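Local coordinates for protein acyltransferase (Actinoplanes teichomyceticus, PDB 4Q38) that transfers long aliphatic acyl chains from acyl-CoA to glycopeptide antibiotics of the teicoplanin type, at residues His165-Gly170 with Val297-Gly302. Residues are numbered along the deposited sequence; the frame is centred on the assembly and turned at random.
Sequences HRRKYG and VFRYNG. With COA (coenzyme A), chain D.
Arg-299, Tyr-300 and Asn-301 lie against Arg-167, Lys-168 and Tyr-169, joining the GNAT-like C-terminal domain to the N-acyltransferase N-terminal domain at the surface of the chain. One side is the last turn of helix 157-169; the other is the loop that leaves helix 290-298. That second helix ends beside the cofactor: the carbonyl O of Val-297 is 3.4 Å from N1A of the coenzyme A adenine.

At Arg-299 the backbone turns out of the helix with positive phi, and its CB points toward helix 157-169. Arg-299 CG stands anti to its own carbonyl carbon (chi1 -60°), where Arg-167 NH1 lies 3.5 Å away. The same NH1 is 3.6 Å from Arg-299 NE, near the plane at the edge of that guanidinium, and the two flat groups are turned 59° apart. The closeness of like charges is probably offset by Glu-214, whose OE2 pairs with Arg-167 NH2 and whose OE1 pairs with Arg-299 NH2. Glu-295 works similarly, pairing with Arg-299 NH1 and Lys-168 NZ, so acidic groups probably offset the repulsion.

The Arg-299 carbonyl serves the interface too: a water donates to it and to Lys-168 O, at 3.0 Å each, linking the two backbones. Lys-168 suits its place through its long, extended chain, whose methylenes run past this loop; its CE comes 3.5 Å from Tyr-300 O, while Tyr-300 CB points away from 165-170.

Asn-301 closes the contact with a small, flat amide that fits beside Tyr-169, its plane 78° from the phenol ring and its ND2 3.8 Å from Tyr-169 CE1. Lys-168 CG sits over the centre of that same ring, 3.8 Å above its plane.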
loop_
_atom_site.group_PDB
_atom_site.type_symbol
_atom_site.label_atom_id
_atom_site.label_comp_id
_atom_site.label_asym_id
_atom_site.label_seq_id
_atom_site.Cartn_x
_atom_site.Cartn_y
_atom_site.Cartn_z
ATOM N N HIS A 165 6.136 -6.209 7.097
ATOM C CA HIS A 165 6.562 -5.586 8.353
ATOM C C HIS A 165 7.466 -6.498 9.137
ATOM O O HIS A 165 8.537 -6.079 9.601
ATOM C CB HIS A 165 5.375 -5.140 9.210
ATOM C CG HIS A 165 5.789 -4.416 10.472
ATOM N ND1 HIS A 165 6.295 -5.062 11.538
ATOM C CD2 HIS A 165 5.780 -3.066 10.798
ATOM C CE1 HIS A 165 6.593 -4.174 12.500
ATOM N NE2 HIS A 165 6.272 -2.953 12.052
ATOM N N ARG A 166 7.061 -7.759 9.266
ATOM C CA ARG A 166 7.794 -8.725 10.079
ATOM C C ARG A 166 9.144 -9.078 9.461
ATOM O O ARG A 166 10.138 -9.205 10.175
ATOM C CB ARG A 166 6.961 -9.984 10.316
ATOM C CG ARG A 166 7.629 -11.028 11.206
ATOM C CD ARG A 166 6.713 -12.218 11.460
ATOM N NE ARG A 166 5.521 -11.841 12.225
ATOM C CZ ARG A 166 5.433 -11.852 13.555
ATOM N NH1 ARG A 166 6.478 -12.209 14.303
ATOM N NH2 ARG A 166 4.293 -11.496 14.140
ATOM N N ARG A 167 9.184 -9.226 8.141
ATOM C CA ARG A 167 10.459 -9.473 7.443
ATOM C C ARG A 167 11.424 -8.306 7.663
ATOM O O ARG A 167 12.607 -8.503 7.936
ATOM C CB ARG A 167 10.221 -9.711 5.938
ATOM C CG ARG A 167 11.470 -10.058 5.126
ATOM C CD ARG A 167 11.242 -9.861 3.627
ATOM N NE ARG A 167 9.937 -10.377 3.200
ATOM C CZ ARG A 167 9.247 -9.950 2.139
ATOM N NH1 ARG A 167 9.712 -8.981 1.358
ATOM N NH2 ARG A 167 8.069 -10.495 1.864
ATOM N N LYS A 168 10.904 -7.090 7.554
ATOM C CA LYS A 168 11.715 -5.881 7.620
ATOM C C LYS A 168 12.232 -5.547 9.031
ATOM O O LYS A 168 13.398 -5.166 9.198
ATOM C CB LYS A 168 10.916 -4.704 7.051
ATOM C CG LYS A 168 11.712 -3.430 6.844
ATOM C CD LYS A 168 10.877 -2.384 6.125
ATOM C CE LYS A 168 11.687 -1.118 5.902
ATOM N NZ LYS A 168 10.861 -0.017 5.337
ATOM N N TYR A 169 11.365 -5.689 10.035
ATOM C CA TYR A 169 11.664 -5.193 11.381
ATOM C C TYR A 169 11.850 -6.270 12.443
ATOM O O TYR A 169 12.457 -6.013 13.487
ATOM C CB TYR A 169 10.582 -4.211 11.839
ATOM C CG TYR A 169 10.400 -3.014 10.931
ATOM C CD1 TYR A 169 11.351 -1.994 10.881
ATOM C CD2 TYR A 169 9.263 -2.895 10.141
ATOM C CE1 TYR A 169 11.181 -0.896 10.055
ATOM C CE2 TYR A 169 9.080 -1.804 9.314
ATOM C CZ TYR A 169 10.040 -0.809 9.271
ATOM O OH TYR A 169 9.841 0.275 8.451
ATOM N N GLY A 170 11.301 -7.452 12.197
ATOM C CA GLY A 170 11.496 -8.598 13.077
ATOM C C GLY A 170 10.347 -8.928 14.023
ATOM O O GLY A 170 10.369 -9.971 14.675
ATOM N N VAL A 297 13.771 -4.295 -3.246
ATOM C CA VAL A 297 14.651 -5.438 -3.483
ATOM C C VAL A 297 15.060 -6.122 -2.179
ATOM O O VAL A 297 15.187 -7.339 -2.143
ATOM C CB VAL A 297 15.887 -5.054 -4.339
ATOM C CG1 VAL A 297 16.854 -6.216 -4.469
ATOM C CG2 VAL A 297 15.438 -4.618 -5.731
ATOM N N PHE A 298 15.256 -5.342 -1.119
ATOM C CA PHE A 298 15.771 -5.881 0.147
ATOM C C PHE A 298 14.913 -5.598 1.382
ATOM O O PHE A 298 15.235 -6.088 2.467
ATOM C CB PHE A 298 17.161 -5.306 0.446
ATOM C CG PHE A 298 18.178 -5.546 -0.629
ATOM C CD1 PHE A 298 18.753 -6.804 -0.800
ATOM C CD2 PHE A 298 18.596 -4.496 -1.449
ATOM C CE1 PHE A 298 19.715 -7.013 -1.784
ATOM C CE2 PHE A 298 19.557 -4.706 -2.436
ATOM C CZ PHE A 298 20.115 -5.963 -2.598
ATOM N N ARG A 299 13.859 -4.794 1.234
ATOM C CA ARG A 299 13.138 -4.221 2.388
ATOM C C ARG A 299 14.169 -3.633 3.344
ATOM O O ARG A 299 14.224 -3.984 4.532
ATOM C CB ARG A 299 12.258 -5.262 3.102
ATOM C CG ARG A 299 11.168 -5.890 2.243
ATOM C CD ARG A 299 10.161 -4.868 1.732
ATOM N NE ARG A 299 9.331 -5.448 0.674
ATOM C CZ ARG A 299 8.395 -4.791 -0.001
ATOM N NH1 ARG A 299 8.154 -3.516 0.267
ATOM N NH2 ARG A 299 7.703 -5.410 -0.952
ATOM N N TYR A 300 14.983 -2.737 2.794
ATOM C CA TYR A 300 16.160 -2.211 3.460
ATOM C C TYR A 300 15.818 -1.502 4.762
ATOM O O TYR A 300 14.936 -0.647 4.802
ATOM C CB TYR A 300 16.897 -1.257 2.523
ATOM C CG TYR A 300 18.235 -0.795 3.040
ATOM C CD1 TYR A 300 19.274 -1.704 3.246
ATOM C CD2 TYR A 300 18.469 0.553 3.314
ATOM C CE1 TYR A 300 20.505 -1.284 3.718
ATOM C CE2 TYR A 300 19.699 0.983 3.789
ATOM C CZ TYR A 300 20.710 0.059 3.989
ATOM O OH TYR A 300 21.934 0.476 4.465
ATOM N N ASN A 301 16.522 -1.877 5.820
ATOM C CA ASN A 301 16.378 -1.233 7.116
ATOM C C ASN A 301 17.738 -0.846 7.707
ATOM O O ASN A 301 18.027 -1.114 8.875
ATOM C CB ASN A 301 15.580 -2.132 8.072
ATOM C CG ASN A 301 15.178 -1.423 9.355
ATOM O OD1 ASN A 301 15.178 -2.025 10.426
ATOM N ND2 ASN A 301 14.841 -0.142 9.254
ATOM N N GLY A 302 18.575 -0.226 6.877
ATOM C CA GLY A 302 19.817 0.384 7.339
ATOM C C GLY A 302 21.013 -0.533 7.515
ATOM O O GLY A 302 22.034 -0.104 8.054
HETATM N N1A COA D . 14.135 -8.895 -4.917
HETATM C C2A COA D . 15.156 -9.729 -5.198
HETATM N N3A COA D . 15.358 -10.275 -6.411
HETATM C C4A COA D . 14.509 -9.999 -7.434
HETATM C C5A COA D . 13.367 -9.098 -7.204
HETATM C C6A COA D . 13.214 -8.536 -5.843
HETATM N N6A COA D . 12.207 -7.686 -5.523
HETATM N N7A COA D . 12.712 -9.011 -8.376
HETATM C C8A COA D . 13.369 -9.778 -9.276
HETATM N N9A COA D . 14.433 -10.378 -8.708
HETATM C C1B COA D . 15.401 -11.278 -9.378
HETATM C C2B COA D . 14.754 -12.454 -10.085
HETATM O O2B COA D . 14.594 -13.554 -9.195
HETATM C C3B COA D . 15.737 -12.722 -11.205
HETATM O O3B COA D . 16.877 -13.386 -10.654
HETATM P P3B COA D . 17.906 -14.281 -11.527
HETATM O O7A COA D . 17.124 -15.530 -11.797
HETATM O O8A COA D . 19.085 -14.399 -10.598
HETATM O O9A COA D . 18.212 -13.465 -12.760
HETATM C C4B COA D . 16.172 -11.315 -11.603
HETATM O O4B COA D . 16.070 -10.541 -10.406
HETATM C C5B COA D . 15.339 -10.689 -12.725
HETATM O O5B COA D . 13.972 -10.551 -12.301
HETATM P P1A COA D . 12.781 -10.165 -13.302
HETATM O O1A COA D . 12.366 -11.342 -14.143
HETATM O O2A COA D . 13.180 -8.881 -13.981
HETATM O O3A COA D . 11.584 -9.813 -12.264
HETATM P P2A COA D . 10.539 -10.863 -11.635
HETATM O O4A COA D . 9.369 -11.014 -12.569
HETATM O O5A COA D . 11.235 -12.111 -11.159
HETATM O O6A COA D . 10.089 -10.045 -10.322
HETATM C CBP COA D . 8.596 -8.427 -9.222
HETATM C CCP COA D . 9.416 -8.789 -10.457
HETATM C CDP COA D . 8.007 -7.055 -9.510
HETATM C CEP COA D . 7.494 -9.453 -9.055
HETATM C CAP COA D . 9.498 -8.388 -7.965
HETATM O OAP COA D . 10.607 -7.517 -8.190
HETATM C C9P COA D . 8.836 -7.964 -6.667
HETATM O O9P COA D . 8.114 -8.738 -6.063
HETATM N N8P COA D . 9.110 -6.739 -6.208
HETATM C C7P COA D . 8.418 -6.153 -5.072
HETATM C C6P COA D . 7.211 -5.335 -5.529
HETATM C C5P COA D . 7.650 -4.132 -6.350
HETATM O O5P COA D . 8.838 -3.854 -6.465
HETATM N N4P COA D . 6.674 -3.435 -6.937
HETATM C C3P COA D . 6.907 -2.132 -7.554
HETATM C C2P COA D . 7.024 -1.002 -6.542
HETATM S S1P COA D . 7.317 0.585 -7.394
HETATM O O HOH W 1 15.495 -5.206 7.014
#